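Local atomic coordinates of BH1328 protein (Bacillus halodurans, PDB entry 2O5A), a protein that probably acts as a ribosomal silencing factor that binds ribosomal protein uL14 on the large subunit and so keeps the 30S and 50S subunits from associating. Residues E5-A10 with F36-H41; H53-V58 with V78-G83. All coordinates share one frame; numbering follows the deposited sequence.

Contact 1: residues E5-A10 with F36-H41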
loop_
_atom_site.group_PDB
_atom_site.type_symbol
_atom_site.label_atom_id
_atom_site.label_comp_id
_atom_site.label_asym_id
_atom_site.label_seq_id
_atom_site.Cartn_x
_atom_site.Cartn_y
_atom_site.Cartn_z
ATOM N N GLU A 5 17.136 14.833 6.941
ATOM C CA GLU A 5 17.408 14.894 8.372
ATOM C C GLU A 5 16.596 13.868 9.152
ATOM O O GLU A 5 17.124 13.194 10.035
ATOM C CB GLU A 5 17.131 16.300 8.911
ATOM C CG GLU A 5 18.167 17.328 8.489
ATOM C CD GLU A 5 17.709 18.177 7.321
ATOM O OE1 GLU A 5 18.506 19.015 6.850
ATOM O OE2 GLU A 5 16.555 18.011 6.876
ATOM N N LEU A 6 15.312 13.751 8.829
ATOM C CA LEU A 6 14.454 12.786 9.504
ATOM C C LEU A 6 14.754 11.419 8.898
ATOM O O LEU A 6 14.876 10.420 9.609
ATOM C CB LEU A 6 12.978 13.126 9.279
ATOM C CG LEU A 6 12.040 13.157 10.492
ATOM C CD1 LEU A 6 10.639 12.762 10.041
ATOM C CD2 LEU A 6 12.524 12.200 11.571
ATOM N N LEU A 7 14.878 11.398 7.575
ATOM C CA LEU A 7 15.158 10.175 6.834
ATOM C C LEU A 7 16.447 9.502 7.297
ATOM O O LEU A 7 16.470 8.293 7.521
ATOM C CB LEU A 7 15.232 10.482 5.337
ATOM C CG LEU A 7 15.294 9.291 4.378
ATOM C CD1 LEU A 7 14.141 8.338 4.653
ATOM C CD2 LEU A 7 15.238 9.798 2.945
ATOM N N GLN A 8 17.521 10.277 7.432
ATOM C CA GLN A 8 18.790 9.719 7.891
ATOM C C GLN A 8 18.639 9.280 9.336
ATOM O O GLN A 8 19.307 8.354 9.793
ATOM C CB GLN A 8 19.920 10.748 7.810
ATOM C CG GLN A 8 20.712 10.730 6.519
ATOM C CD GLN A 8 22.124 11.252 6.712
ATOM O OE1 GLN A 8 22.327 12.346 7.237
ATOM N NE2 GLN A 8 23.108 10.466 6.290
ATOM N N LEU A 9 17.753 9.964 10.051
ATOM C CA LEU A 9 17.493 9.663 11.450
ATOM C C LEU A 9 16.819 8.298 11.535
ATOM O O LEU A 9 17.142 7.485 12.401
ATOM C CB LEU A 9 16.583 10.738 12.053
ATOM C CG LEU A 9 16.476 10.813 13.577
ATOM C CD1 LEU A 9 17.853 11.036 14.180
ATOM C CD2 LEU A 9 15.546 11.950 13.960
ATOM N N ALA A 10 15.889 8.054 10.617
ATOM C CA ALA A 10 15.159 6.795 10.570
ATOM C C ALA A 10 16.031 5.669 10.018
ATOM O O ALA A 10 15.972 4.537 10.498
ATOM C CB ALA A 10 13.904 6.955 9.719
ATOM N N PHE A 36 8.862 11.004 2.197
ATOM C CA PHE A 36 9.657 9.783 2.146
ATOM C C PHE A 36 8.974 8.618 2.855
ATOM O O PHE A 36 8.317 8.790 3.885
ATOM C CB PHE A 36 11.033 10.004 2.781
ATOM C CG PHE A 36 11.921 10.959 2.030
ATOM C CD1 PHE A 36 12.290 10.703 0.712
ATOM C CD2 PHE A 36 12.416 12.101 2.651
ATOM C CE1 PHE A 36 13.148 11.566 0.029
ATOM C CE2 PHE A 36 13.275 12.969 1.978
ATOM C CZ PHE A 36 13.639 12.702 0.664
ATOM N N PHE A 37 9.142 7.431 2.285
ATOM C CA PHE A 37 8.600 6.190 2.828
ATOM C C PHE A 37 9.804 5.267 2.953
ATOM O O PHE A 37 10.429 4.921 1.951
ATOM C CB PHE A 37 7.578 5.579 1.864
ATOM C CG PHE A 37 6.152 6.032 2.092
ATOM C CD1 PHE A 37 5.857 7.149 2.875
ATOM C CD2 PHE A 37 5.103 5.332 1.508
ATOM C CE1 PHE A 37 4.532 7.561 3.060
ATOM C CE2 PHE A 37 3.782 5.734 1.687
ATOM C CZ PHE A 37 3.494 6.847 2.466
ATOM N N LEU A 38 10.141 4.879 4.180
ATOM C CA LEU A 38 11.292 4.009 4.404
ATOM C C LEU A 38 10.858 2.560 4.625
ATOM O O LEU A 38 10.081 2.271 5.536
ATOM C CB LEU A 38 12.091 4.505 5.614
ATOM C CG LEU A 38 13.420 3.811 5.945
ATOM C CD1 LEU A 38 14.419 4.026 4.815
ATOM C CD2 LEU A 38 13.969 4.369 7.249
ATOM N N ILE A 39 11.372 1.660 3.787
ATOM C CA ILE A 39 11.047 0.243 3.866
ATOM C C ILE A 39 12.220 -0.653 4.234
ATOM O O ILE A 39 13.368 -0.410 3.853
ATOM C CB ILE A 39 10.438 -0.241 2.549
ATOM C CG1 ILE A 39 9.466 0.838 2.069
ATOM C CG2 ILE A 39 9.795 -1.618 2.733
ATOM C CD1 ILE A 39 8.774 0.578 0.801
ATOM N N CYS A 40 11.905 -1.692 4.991
ATOM C CA CYS A 40 12.887 -2.658 5.441
ATOM C C CYS A 40 12.139 -3.823 6.056
ATOM O O CYS A 40 10.909 -3.810 6.135
ATOM C CB CYS A 40 13.814 -2.024 6.474
ATOM S SG CYS A 40 12.975 -1.472 7.975
ATOM N N HIS A 41 12.878 -4.833 6.494
ATOM C CA HIS A 41 12.238 -5.991 7.084
ATOM C C HIS A 41 13.101 -6.688 8.121
ATOM O O HIS A 41 14.317 -6.499 8.175
ATOM C CB HIS A 41 11.852 -6.986 5.988
ATOM C CG HIS A 41 13.000 -7.786 5.460
ATOM N ND1 HIS A 41 13.751 -8.627 6.255
ATOM C CD2 HIS A 41 13.532 -7.874 4.217
ATOM C CE1 HIS A 41 14.687 -9.199 5.524
ATOM N NE2 HIS A 41 14.578 -8.762 4.286
#
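Leu7 and Ala10 of helix 4-16 pack on Phe36 and Leu38 of strand 36-42. Leu7 comes first along the helix and contributes the larger share. Its CG stands anti to the backbone N (chi1 -170°), which points CG at the strand, and the two methyls branch from there. Leu7 CD2 sits over the centre of the Phe36 ring, 3.6 Å from the ring centroid and only 9° off the ring normal. This is a CH-pi contact made over a face. The leucine side chain and the phenylalanine side chain cross at about a right angle. The other methyl, Leu7 CD1, lies 4.0 Å from Phe36 CB and 4.3 Å from Leu38 CD1, so the fork of Leu7 reaches two residues of the strand. One turn on, Ala10 meets the strand with its single methyl. Ala10 CB is 3.6 Å from Leu38 CD2. Beside this small side chain, Leu38 also lies against the helix backbone, with Leu38 CD2 3.7 Å from the carbonyl carbon Ala10 C.

The helix and strand segments run nearly parallel, with 11° between their directions and 9.8 Å between their axes. Phe36 and Leu38 are two residues apart and face the helix, while Phe37 between them points to the other side of the sheet, where its ring meets Trp104 edge-to-face. Strand 36-42 lies inside the mixed sheet, between strands 22-26 and 85-91. Val11 of the same helix also touches Leu38, and Val85 touches Phe36. All four residues of the contact are buried. Their side chains are wholly apolar, so the helix is held to the strand here by hydrophobic packing, with the CH-pi contact as one part of it.

Contact 2: residues H53-V58 with V78-G83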
loop_
_atom_site.group_PDB
_atom_site.type_symbol
_atom_site.label_atom_id
_atom_site.label_comp_id
_atom_site.label_asym_id
_atom_site.label_seq_id
_atom_site.Cartn_x
_atom_site.Cartn_y
_atom_site.Cartn_z
ATOM N N HIS A 53 10.946 -0.523 17.617
ATOM C CA HIS A 53 11.167 0.089 18.922
ATOM C C HIS A 53 12.342 1.066 18.915
ATOM O O HIS A 53 12.275 2.122 19.544
ATOM C CB HIS A 53 11.390 -0.996 19.979
ATOM C CG HIS A 53 11.230 -0.504 21.390
ATOM N ND1 HIS A 53 12.290 -0.066 22.150
ATOM C CD2 HIS A 53 10.130 -0.377 22.162
ATOM C CE1 HIS A 53 11.850 0.312 23.336
ATOM N NE2 HIS A 53 10.539 0.131 23.370
ATOM N N GLU A 54 13.413 0.716 18.210
ATOM C CA GLU A 54 14.582 1.588 18.135
ATOM C C GLU A 54 14.181 2.879 17.432
ATOM O O GLU A 54 14.705 3.953 17.734
ATOM C CB GLU A 54 15.713 0.905 17.362
ATOM C CG GLU A 54 16.982 1.742 17.203
ATOM C CD GLU A 54 17.633 2.096 18.529
ATOM O OE1 GLU A 54 17.618 1.249 19.445
ATOM O OE2 GLU A 54 18.174 3.216 18.650
ATOM N N LEU A 55 13.248 2.765 16.491
ATOM C CA LEU A 55 12.764 3.922 15.754
ATOM C C LEU A 55 11.948 4.786 16.709
ATOM O O LEU A 55 12.036 6.015 16.682
ATOM C CB LEU A 55 11.893 3.478 14.576
ATOM C CG LEU A 55 12.298 4.016 13.199
ATOM C CD1 LEU A 55 11.331 3.504 12.145
ATOM C CD2 LEU A 55 12.310 5.536 13.223
ATOM N N LYS A 56 11.157 4.132 17.554
ATOM C CA LYS A 56 10.337 4.834 18.532
ATOM C C LYS A 56 11.250 5.488 19.560
ATOM O O LYS A 56 11.091 6.662 19.898
ATOM C CB LYS A 56 9.392 3.856 19.233
ATOM C CG LYS A 56 8.600 4.482 20.367
ATOM C CD LYS A 56 7.625 3.499 20.991
ATOM C CE LYS A 56 6.687 4.213 21.951
ATOM N NZ LYS A 56 5.672 3.298 22.533
ATOM N N LYS A 57 12.213 4.714 20.049
ATOM C CA LYS A 57 13.169 5.192 21.036
ATOM C C LYS A 57 13.912 6.421 20.512
ATOM O O LYS A 57 14.013 7.434 21.203
ATOM C CB LYS A 57 14.159 4.075 21.372
ATOM C CG LYS A 57 15.121 4.395 22.502
ATOM C CD LYS A 57 15.821 3.134 22.989
ATOM C CE LYS A 57 16.901 3.455 24.008
ATOM N NZ LYS A 57 18.041 4.175 23.378
ATOM N N VAL A 58 14.421 6.326 19.288
ATOM C CA VAL A 58 15.151 7.431 18.671
ATOM C C VAL A 58 14.253 8.637 18.398
ATOM O O VAL A 58 14.690 9.784 18.509
ATOM C CB VAL A 58 15.809 6.990 17.338
ATOM C CG1 VAL A 58 16.141 8.206 16.482
ATOM C CG2 VAL A 58 17.073 6.197 17.627
ATOM N N VAL A 78 4.690 -3.417 10.661
ATOM C CA VAL A 78 4.627 -2.291 11.581
ATOM C C VAL A 78 4.805 -0.980 10.829
ATOM O O VAL A 78 5.770 -0.807 10.083
ATOM C CB VAL A 78 5.722 -2.395 12.660
ATOM C CG1 VAL A 78 5.566 -1.274 13.672
ATOM C CG2 VAL A 78 5.645 -3.744 13.347
ATOM N N LEU A 79 3.869 -0.061 11.028
ATOM C CA LEU A 79 3.920 1.239 10.376
ATOM C C LEU A 79 4.175 2.311 11.426
ATOM O O LEU A 79 3.413 2.449 12.382
ATOM C CB LEU A 79 2.601 1.513 9.640
ATOM C CG LEU A 79 2.485 2.782 8.786
ATOM C CD1 LEU A 79 1.321 2.635 7.821
ATOM C CD2 LEU A 79 2.303 4.005 9.671
ATOM N N ILE A 80 5.262 3.054 11.251
ATOM C CA ILE A 80 5.621 4.118 12.178
ATOM C C ILE A 80 5.556 5.443 11.436
ATOM O O ILE A 80 6.427 5.747 10.621
ATOM C CB ILE A 80 7.050 3.927 12.721
ATOM C CG1 ILE A 80 7.194 2.534 13.330
ATOM C CG2 ILE A 80 7.355 4.986 13.773
ATOM C CD1 ILE A 80 7.207 1.416 12.313
ATOM N N ASP A 81 4.520 6.224 11.712
ATOM C CA ASP A 81 4.343 7.514 11.060
ATOM C C ASP A 81 5.098 8.600 11.822
ATOM O O ASP A 81 4.716 8.973 12.932
ATOM C CB ASP A 81 2.860 7.876 11.000
ATOM C CG ASP A 81 2.556 8.921 9.946
ATOM O OD1 ASP A 81 3.462 9.719 9.621
ATOM O OD2 ASP A 81 1.409 8.954 9.452
ATOM N N LEU A 82 6.171 9.108 11.220
ATOM C CA LEU A 82 6.973 10.151 11.846
ATOM C C LEU A 82 6.700 11.511 11.211
ATOM O O LEU A 82 7.413 12.482 11.470
ATOM C CB LEU A 82 8.462 9.820 11.725
ATOM C CG LEU A 82 8.933 8.500 12.344
ATOM C CD1 LEU A 82 10.408 8.293 12.029
ATOM C CD2 LEU A 82 8.704 8.514 13.848
ATOM N N GLY A 83 5.664 11.576 10.381
ATOM C CA GLY A 83 5.319 12.821 9.724
ATOM C C GLY A 83 5.803 12.876 8.289
ATOM O O GLY A 83 5.249 12.212 7.410
#
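Leu55 is part of the hydrophobic layer between helix 45-61 and the sheet, and meets Ile80 near the end of strand 77-81 and Leu82 just beyond it. Its two methyls are shared between them. Leu55 CD2 touches Leu82 CD1 at 3.6 Å, methyl against methyl, and these two side chains cross obliquely. Leu55 CD1 lies more loosely, 4.3 Å from the branch carbon Ile80 CB. Leu82 has its CG anti to its own carbonyl carbon (chi1 -59°), and its chain is extended beyond that. Leu82 CD1 is thereby carried forward to the helix.

Ile80 alternates with Leu79 and Asp81, whose side chains leave on the other side of the backbone, and the alternation of the strand carries on into Leu82. This is the usual two-sided pattern of a strand in an alpha/beta layer: one row of side chains goes to the helices, the other to the opposite face. On that opposite face Leu79 packs on Lys102 of the second subunit. On the helix side Leu55 also touches Val87 of the adjoining strand 85-91, while Leu82 also meets Ala59 and Leu6, so it lies between two helices.

The strand ends at an Asx turn. Asp81 OD1 accepts from Gly83 N at 3.0 Å, with an N-H...O angle of 155°, and is met nearly along its C-O axis. The second oxygen, Asp81 OD2, forms a salt bridge with Arg68 NE of the edge strand 68-70. The carboxylate is therefore held through both oxygens, one to the turn and one to the next strand, which would be expected to favour its charged form. Gly83 has a positive phi (101°).

Contact 1 and contact 2 lie about 10 Å apart, centre to centre, and rest on the same mixed sheet. Both segments of contact 1 precede those of contact 2 along the chain, and helix 45-61 is the next element after strand 36-42. Two helices are thus laid on the sheet in turn: helix 4-16 packs over strand 36-42, and helix 45-61 packs over strand 77-81. The contacts also touch each other: Leu9 CG is 3.9 Å from Val58 CG1, and Ala10 CA is 4.1 Å from Leu55 CD2. They therefore form one continuous apolar core within the RsfS family region, joining both helices to each other and to the sheet.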